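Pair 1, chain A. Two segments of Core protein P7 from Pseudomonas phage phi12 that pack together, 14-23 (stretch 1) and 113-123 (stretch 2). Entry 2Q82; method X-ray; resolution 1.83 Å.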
# COMPACT_ATOMS: atom_id res chain seq x y z
N GLU A 14 -23.57 18.12 -0.65
CA GLU A 14 -24.94 17.66 -0.40
C GLU A 14 -24.54 16.13 -0.06
O GLU A 14 -23.40 15.65 -0.22
CB GLU A 14 -25.89 17.63 -1.49
CG GLU A 14 -25.60 16.69 -2.60
CD GLU A 14 -26.65 16.84 -3.65
OE1 GLU A 14 -27.54 17.70 -3.47
OE2 GLU A 14 -26.61 16.12 -4.67
N LEU A 15 -25.58 15.41 0.34
CA LEU A 15 -25.39 14.13 0.94
C LEU A 15 -24.92 13.05 0.08
O LEU A 15 -24.16 12.19 0.52
CB LEU A 15 -26.74 13.79 1.61
CG LEU A 15 -26.78 12.38 2.20
CD1 LEU A 15 -25.89 12.31 3.39
CD2 LEU A 15 -28.16 12.00 2.53
N GLN A 16 -25.33 13.10 -1.17
CA GLN A 16 -24.98 12.03 -2.09
C GLN A 16 -23.56 12.09 -2.41
O GLN A 16 -22.86 11.11 -2.48
CB GLN A 16 -25.80 12.12 -3.38
CG GLN A 16 -27.25 11.82 -3.21
CD GLN A 16 -27.50 10.45 -2.67
OE1 GLN A 16 -28.09 10.30 -1.61
NE2 GLN A 16 -27.07 9.43 -3.40
N ASN A 17 -23.07 13.31 -2.61
CA ASN A 17 -21.69 13.42 -2.90
C ASN A 17 -20.87 13.01 -1.69
O ASN A 17 -19.79 12.46 -1.85
CB ASN A 17 -21.42 14.83 -3.28
CG ASN A 17 -22.15 15.20 -4.53
OD1 ASN A 17 -22.52 16.35 -4.73
ND2 ASN A 17 -22.37 14.22 -5.40
N ARG A 18 -21.38 13.28 -0.50
CA ARG A 18 -20.63 12.92 0.68
C ARG A 18 -20.51 11.42 0.77
O ARG A 18 -19.42 10.90 0.99
CB ARG A 18 -21.27 13.45 1.94
CG ARG A 18 -21.06 14.92 2.04
CD ARG A 18 -21.33 15.50 3.40
NE ARG A 18 -22.60 15.12 4.02
CZ ARG A 18 -23.75 15.77 3.89
NH1 ARG A 18 -23.85 16.85 3.13
NH2 ARG A 18 -24.81 15.37 4.60
N LEU A 19 -21.63 10.74 0.59
CA LEU A 19 -21.62 9.30 0.68
C LEU A 19 -20.79 8.66 -0.40
O LEU A 19 -20.20 7.60 -0.20
CB LEU A 19 -23.02 8.77 0.56
CG LEU A 19 -23.91 9.18 1.72
CD1 LEU A 19 -25.35 9.10 1.28
CD2 LEU A 19 -23.65 8.28 2.91
N ALA A 20 -20.74 9.30 -1.57
CA ALA A 20 -19.99 8.77 -2.69
C ALA A 20 -18.51 8.72 -2.34
O ALA A 20 -17.81 7.77 -2.68
CB ALA A 20 -20.21 9.61 -3.93
N GLN A 21 -18.04 9.74 -1.63
CA GLN A 21 -16.64 9.79 -1.26
C GLN A 21 -16.26 8.90 -0.08
O GLN A 21 -15.19 8.31 -0.07
CB GLN A 21 -16.16 11.23 -1.07
CG GLN A 21 -16.71 11.91 0.15
CD GLN A 21 -16.03 13.24 0.41
OE1 GLN A 21 -15.08 13.33 1.19
NE2 GLN A 21 -16.51 14.29 -0.25
N TYR A 22 -17.14 8.80 0.92
CA TYR A 22 -17.00 7.77 1.94
C TYR A 22 -16.79 6.43 1.26
O TYR A 22 -15.85 5.70 1.56
CB TYR A 22 -18.25 7.66 2.81
CG TYR A 22 -18.63 8.90 3.56
CD1 TYR A 22 -17.73 9.93 3.76
CD2 TYR A 22 -19.91 9.05 4.08
CE1 TYR A 22 -18.09 11.07 4.45
CE2 TYR A 22 -20.28 10.17 4.76
CZ TYR A 22 -19.37 11.18 4.94
OH TYR A 22 -19.75 12.31 5.63
N GLU A 23 -17.69 6.12 0.33
CA GLU A 23 -17.70 4.81 -0.33
C GLU A 23 -16.40 4.36 -0.97
O GLU A 23 -16.11 3.17 -1.05
CB GLU A 23 -18.73 4.79 -1.44
CG GLU A 23 -20.18 4.74 -1.05
CD GLU A 23 -21.05 5.00 -2.25
OE1 GLU A 23 -20.53 4.88 -3.38
OE2 GLU A 23 -22.25 5.33 -2.08
N VAL A 113 -18.98 10.95 13.66
CA VAL A 113 -20.39 11.07 14.00
C VAL A 113 -21.17 11.56 12.77
O VAL A 113 -22.25 11.08 12.46
CB VAL A 113 -20.58 12.03 15.15
CG1 VAL A 113 -22.05 12.31 15.36
CG2 VAL A 113 -19.96 11.43 16.40
N ARG A 114 -20.59 12.53 12.08
CA ARG A 114 -21.23 13.05 10.89
C ARG A 114 -21.26 11.98 9.83
O ARG A 114 -22.28 11.81 9.17
CB ARG A 114 -20.45 14.26 10.39
CG ARG A 114 -20.75 14.67 8.97
CD ARG A 114 -21.75 15.76 8.86
NE ARG A 114 -22.86 15.57 9.78
CZ ARG A 114 -24.09 15.29 9.38
NH1 ARG A 114 -24.35 15.18 8.09
NH2 ARG A 114 -25.06 15.15 10.27
N VAL A 115 -20.19 11.22 9.68
CA VAL A 115 -20.15 10.15 8.70
C VAL A 115 -21.25 9.12 8.97
O VAL A 115 -22.01 8.74 8.07
CB VAL A 115 -18.78 9.43 8.75
CG1 VAL A 115 -18.82 8.15 7.94
CG2 VAL A 115 -17.70 10.36 8.22
N LEU A 116 -21.34 8.67 10.21
CA LEU A 116 -22.34 7.68 10.57
C LEU A 116 -23.76 8.21 10.38
O LEU A 116 -24.65 7.48 9.94
CB LEU A 116 -22.14 7.26 12.02
CG LEU A 116 -20.85 6.45 12.20
CD1 LEU A 116 -20.56 6.28 13.67
CD2 LEU A 116 -20.99 5.09 11.53
N ASN A 117 -23.96 9.48 10.72
CA ASN A 117 -25.25 10.12 10.57
C ASN A 117 -25.69 10.02 9.12
O ASN A 117 -26.81 9.61 8.83
CB ASN A 117 -25.15 11.60 10.94
CG ASN A 117 -25.18 11.84 12.43
OD1 ASN A 117 -25.03 12.98 12.88
ND2 ASN A 117 -25.36 10.79 13.21
N ASP A 118 -24.81 10.43 8.22
CA ASP A 118 -25.12 10.42 6.80
C ASP A 118 -25.52 9.05 6.30
O ASP A 118 -26.50 8.90 5.58
CB ASP A 118 -23.93 10.92 5.99
CG ASP A 118 -23.69 12.40 6.17
OD1 ASP A 118 -24.67 13.13 6.43
OD2 ASP A 118 -22.52 12.83 6.03
N ILE A 119 -24.75 8.04 6.68
CA ILE A 119 -25.03 6.69 6.23
C ILE A 119 -26.34 6.17 6.80
O ILE A 119 -27.10 5.50 6.12
CB ILE A 119 -23.89 5.75 6.62
CG1 ILE A 119 -22.61 6.17 5.88
CG2 ILE A 119 -24.27 4.32 6.29
CD1 ILE A 119 -21.33 5.55 6.41
N ALA A 120 -26.60 6.49 8.06
CA ALA A 120 -27.82 6.04 8.70
C ALA A 120 -29.01 6.75 8.06
O ALA A 120 -30.03 6.13 7.79
CB ALA A 120 -27.79 6.34 10.19
N ASP A 121 -28.87 8.04 7.83
CA ASP A 121 -29.95 8.81 7.23
C ASP A 121 -30.27 8.31 5.83
O ASP A 121 -31.43 8.23 5.44
CB ASP A 121 -29.60 10.29 7.14
CG ASP A 121 -29.55 10.97 8.49
OD1 ASP A 121 -30.06 10.40 9.48
OD2 ASP A 121 -29.01 12.09 8.56
N GLU A 122 -29.24 7.97 5.07
CA GLU A 122 -29.49 7.52 3.71
C GLU A 122 -30.15 6.16 3.71
O GLU A 122 -30.89 5.81 2.79
CB GLU A 122 -28.18 7.49 2.93
CG GLU A 122 -28.29 6.95 1.52
CD GLU A 122 -29.36 7.63 0.66
OE1 GLU A 122 -29.59 8.86 0.80
OE2 GLU A 122 -29.95 6.93 -0.18
N GLN A 123 -29.91 5.41 4.77
CA GLN A 123 -30.49 4.10 4.89
C GLN A 123 -32.00 4.21 5.16
O GLN A 123 -32.78 3.38 4.70
CB GLN A 123 -29.75 3.34 5.99
CG GLN A 123 -30.27 1.95 6.26
CD GLN A 123 -30.56 1.16 4.99
OE1 GLN A 123 -31.56 0.45 4.92
NE2 GLN A 123 -29.68 1.26 3.99

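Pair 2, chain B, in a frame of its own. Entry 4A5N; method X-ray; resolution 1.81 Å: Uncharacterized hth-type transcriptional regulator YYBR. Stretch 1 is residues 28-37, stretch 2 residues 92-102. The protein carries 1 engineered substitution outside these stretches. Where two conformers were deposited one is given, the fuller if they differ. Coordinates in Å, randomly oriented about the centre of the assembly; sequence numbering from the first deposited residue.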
# COMPACT_ATOMS: atom_id res chain seq x y z
N LYS B 28 6.06 5.33 -5.13
CA LYS B 28 5.19 5.14 -6.31
C LYS B 28 3.86 5.84 -6.16
O LYS B 28 3.29 6.32 -7.15
CB LYS B 28 5.01 3.65 -6.60
CG LYS B 28 6.19 2.99 -7.31
CD LYS B 28 6.07 1.49 -7.31
CE LYS B 28 7.33 0.80 -7.74
NZ LYS B 28 7.08 -0.65 -7.85
N GLY B 29 3.29 5.84 -4.96
CA GLY B 29 2.01 6.52 -4.71
C GLY B 29 2.03 8.00 -5.06
O GLY B 29 1.07 8.53 -5.64
N ILE B 30 3.11 8.67 -4.67
CA ILE B 30 3.31 10.08 -4.93
C ILE B 30 3.45 10.30 -6.42
O ILE B 30 2.78 11.18 -6.97
CB ILE B 30 4.61 10.61 -4.25
CG1 ILE B 30 4.55 10.48 -2.73
CG2 ILE B 30 4.89 12.08 -4.59
CD1 ILE B 30 5.89 10.72 -2.06
N LEU B 31 4.29 9.49 -7.07
CA LEU B 31 4.57 9.61 -8.50
C LEU B 31 3.26 9.46 -9.28
O LEU B 31 2.91 10.30 -10.09
CB LEU B 31 5.57 8.55 -8.97
CG LEU B 31 6.96 8.75 -8.35
CD1 LEU B 31 7.92 7.67 -8.84
CD2 LEU B 31 7.43 10.16 -8.65
N PHE B 32 2.54 8.39 -8.95
CA PHE B 32 1.24 8.10 -9.51
C PHE B 32 0.26 9.25 -9.36
O PHE B 32 -0.37 9.69 -10.34
CB PHE B 32 0.67 6.83 -8.85
CG PHE B 32 -0.62 6.36 -9.46
CD1 PHE B 32 -1.80 7.08 -9.26
CD2 PHE B 32 -0.65 5.24 -10.25
CE1 PHE B 32 -2.98 6.65 -9.84
CE2 PHE B 32 -1.83 4.81 -10.88
CZ PHE B 32 -2.99 5.51 -10.64
N TYR B 33 0.10 9.74 -8.13
CA TYR B 33 -0.82 10.82 -7.84
C TYR B 33 -0.60 12.03 -8.74
O TYR B 33 -1.56 12.58 -9.29
CB TYR B 33 -0.80 11.24 -6.36
CG TYR B 33 -1.73 12.38 -6.08
CD1 TYR B 33 -3.10 12.17 -5.93
CD2 TYR B 33 -1.26 13.68 -6.01
CE1 TYR B 33 -3.98 13.24 -5.69
CE2 TYR B 33 -2.12 14.74 -5.78
CZ TYR B 33 -3.46 14.52 -5.62
OH TYR B 33 -4.27 15.62 -5.40
N HIS B 34 0.66 12.38 -8.95
CA HIS B 34 1.02 13.56 -9.70
C HIS B 34 0.86 13.38 -11.20
O HIS B 34 0.80 14.35 -11.94
CB HIS B 34 2.41 14.04 -9.26
CG HIS B 34 2.39 14.75 -7.89
ND1 HIS B 34 2.21 16.09 -7.77
CD2 HIS B 34 2.50 14.25 -6.58
CE1 HIS B 34 2.18 16.42 -6.46
NE2 HIS B 34 2.36 15.30 -5.74
N MET B 35 0.69 12.15 -11.65
CA MET B 35 0.34 11.94 -13.05
C MET B 35 -1.16 11.89 -13.29
O MET B 35 -1.57 11.83 -14.46
CB MET B 35 0.98 10.69 -13.60
CG MET B 35 2.48 10.82 -13.86
SD MET B 35 3.30 9.30 -14.42
CE MET B 35 3.64 8.53 -12.83
N ILE B 36 -1.97 11.92 -12.23
CA ILE B 36 -3.43 11.86 -12.39
C ILE B 36 -3.93 13.02 -13.27
O ILE B 36 -4.78 12.84 -14.15
CB ILE B 36 -4.14 11.84 -11.01
CG1 ILE B 36 -3.98 10.50 -10.29
CG2 ILE B 36 -5.63 12.16 -11.14
CD1 ILE B 36 -4.66 10.45 -8.95
N ASP B 37 -3.37 14.21 -13.09
CA ASP B 37 -3.80 15.37 -13.87
C ASP B 37 -3.06 15.59 -15.19
O ASP B 37 -3.25 16.63 -15.81
CB ASP B 37 -3.77 16.68 -13.03
CG ASP B 37 -2.36 17.15 -12.64
OD1 ASP B 37 -1.33 16.49 -12.88
OD2 ASP B 37 -2.29 18.26 -12.07
N THR B 92 -6.83 2.53 -13.79
CA THR B 92 -7.72 1.64 -12.99
C THR B 92 -7.35 1.60 -11.51
O THR B 92 -8.20 1.25 -10.70
CB THR B 92 -7.85 0.18 -13.54
OG1 THR B 92 -6.66 -0.56 -13.29
CG2 THR B 92 -8.16 0.21 -15.02
N LEU B 93 -6.11 1.98 -11.18
CA LEU B 93 -5.71 2.14 -9.78
C LEU B 93 -6.01 3.50 -9.22
O LEU B 93 -5.86 3.71 -8.02
CB LEU B 93 -4.18 1.94 -9.61
CG LEU B 93 -3.57 0.57 -9.58
CD1 LEU B 93 -2.07 0.64 -9.83
CD2 LEU B 93 -3.81 -0.19 -8.28
N GLU B 94 -6.49 4.43 -10.04
CA GLU B 94 -6.78 5.79 -9.54
C GLU B 94 -7.77 5.90 -8.35
O GLU B 94 -7.51 6.65 -7.39
CB GLU B 94 -7.09 6.73 -10.73
CG GLU B 94 -7.68 8.06 -10.33
CD GLU B 94 -7.84 9.03 -11.52
OE1 GLU B 94 -7.28 8.76 -12.61
OE2 GLU B 94 -8.52 10.05 -11.31
N PRO B 95 -8.88 5.13 -8.36
CA PRO B 95 -9.82 5.19 -7.23
C PRO B 95 -9.20 4.78 -5.92
O PRO B 95 -9.41 5.45 -4.89
CB PRO B 95 -10.95 4.22 -7.66
CG PRO B 95 -10.94 4.35 -9.16
CD PRO B 95 -9.50 4.49 -9.56
N ILE B 96 -8.39 3.74 -5.96
CA ILE B 96 -7.69 3.27 -4.77
C ILE B 96 -6.69 4.36 -4.31
O ILE B 96 -6.68 4.71 -3.14
CB ILE B 96 -6.93 1.96 -5.03
CG1 ILE B 96 -7.91 0.76 -5.05
CG2 ILE B 96 -5.79 1.80 -4.00
CD1 ILE B 96 -7.38 -0.52 -5.69
N VAL B 97 -5.91 4.92 -5.25
CA VAL B 97 -4.94 5.99 -4.88
C VAL B 97 -5.65 7.22 -4.31
O VAL B 97 -5.23 7.75 -3.29
CB VAL B 97 -3.97 6.33 -6.02
CG1 VAL B 97 -3.15 7.57 -5.68
CG2 VAL B 97 -3.06 5.16 -6.25
N LEU B 98 -6.76 7.64 -4.91
CA LEU B 98 -7.50 8.77 -4.36
C LEU B 98 -8.07 8.47 -2.95
O LEU B 98 -7.99 9.33 -2.08
CB LEU B 98 -8.56 9.29 -5.34
CG LEU B 98 -8.05 9.99 -6.61
CD1 LEU B 98 -9.25 10.49 -7.41
CD2 LEU B 98 -7.10 11.14 -6.33
N GLN B 99 -8.55 7.25 -2.69
CA GLN B 99 -8.97 6.87 -1.36
C GLN B 99 -7.87 6.95 -0.32
O GLN B 99 -8.14 7.43 0.81
CB GLN B 99 -9.57 5.49 -1.35
CG GLN B 99 -10.97 5.52 -1.93
CD GLN B 99 -11.51 4.14 -2.05
OE1 GLN B 99 -11.91 3.51 -1.06
NE2 GLN B 99 -11.52 3.63 -3.30
N MET B 100 -6.67 6.53 -0.71
CA MET B 100 -5.51 6.64 0.18
C MET B 100 -5.22 8.11 0.51
O MET B 100 -4.96 8.46 1.67
CB MET B 100 -4.29 5.96 -0.42
CG MET B 100 -4.46 4.44 -0.57
SD MET B 100 -3.03 3.51 -1.08
CE MET B 100 -2.41 4.28 -2.54
N LYS B 101 -5.26 8.97 -0.50
CA LYS B 101 -5.08 10.40 -0.28
C LYS B 101 -6.08 10.89 0.79
O LYS B 101 -5.69 11.50 1.81
CB LYS B 101 -5.29 11.23 -1.59
CG LYS B 101 -5.16 12.73 -1.33
CD LYS B 101 -5.52 13.61 -2.52
CE LYS B 101 -5.44 15.11 -2.20
NZ LYS B 101 -6.54 15.63 -1.33
N GLU B 102 -7.36 10.64 0.54
CA GLU B 102 -8.43 11.10 1.42
C GLU B 102 -8.31 10.55 2.83
O GLU B 102 -8.37 11.31 3.82
CB GLU B 102 -9.81 10.76 0.84
CG GLU B 102 -10.17 11.60 -0.39
CD GLU B 102 -10.10 13.11 -0.11
OE1 GLU B 102 -10.62 13.53 0.94
OE2 GLU B 102 -9.51 13.87 -0.92

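Superposing N, CA and C of 14 central residues brings pair 2 onto pair 1 with an RMSD of 0.4 Å. In both, two helices cross steeply: the angle between N-to-C directions is 112° in pair 1 and 110° in pair 2, the axes approach to 10.2 and 10.5 Å, and the buried surface is 443 and 418 Å². The frame is therefore nearly constant, while its chemistry differs.

The clearest contrast is at Asp118(A) = Val97(B), whose CA atoms fall 0.4 Å apart and whose CA-to-CB bonds both point toward the other helix. Asp118(A) sits as a knob among Leu15(A), Arg18(A), Leu19(A) and Tyr22(A). Buried there, its carboxylate needs polar partners, and the first helix supplies them: Arg18(A) NE donates to Asp118(A) OD2 (3.0 Å, 170°), Arg18(A) NH2 donates to Asp118(A) OD1 (2.9 Å, 177°), and Tyr22(A) OH donates to Asp118(A) OD2 (2.8 Å). The near-linear angles mark a two-pronged salt bridge at the guanidinium edge. Arg114(A) NH1 adds a salt bridge to Asp118(A) OD1 (2.7 Å) from within its own helix; both arginines converge on Asp118(A) OD1, which offsets the closeness of their like charges, Arg18(A) NH2 lying 3.5 Å from Arg114(A) NH1.

In pair 2 no hydrogen bond crosses the interface. Phe32(B) replaces Arg18(A), the CA atoms 0.1 Å apart, and Val97(B) CG2 lies over its ring face, 4.1 Å from the centroid and 24° off the normal. Leu93(B), matching Arg114(A), brings CB to 3.9 Å from Phe32(B) CZ.

A CH-pi contact also occurs in pair 1, but at other positions: Val115(A) CG1 stands 4.1 Å from the Tyr22(A) ring centroid, 15° off the normal. The matched residues are Glu94(B) and Ile36(B), where Ile36(B) CG2 meets Glu94(B) OE2 at 3.6 Å.

Leu19(A) = Tyr33(B) both start sideways and end nearer the partner. Leu19(A) CD2 packs on Ile119(A) CG1 (3.8 Å); Tyr33(B) CE1 meets Leu98(B) CD2 (3.8 Å) at the ring edge. Ile119(A) and Leu98(B) nearly coincide, with side-chain centres 0.6 Å apart. Leu98(B) CD2 also touches Ile36(B) CD1 at 3.6 Å. The longer Tyr33(B) carries OH to 3.4 Å from Lys101(B) CE, whereas at the matched positions Leu19(A) CD1 reaches Glu122(A) CG at 3.7 Å.

At Leu15(A) = Gly29(B), Leu15(A) CD1 approaches Asp118(A) OD1 at 3.4 Å. Gly29(B) has no side chain, and its closest contact is backbone: Gly29(B) O to Val97(B) CG1, 4.3 Å.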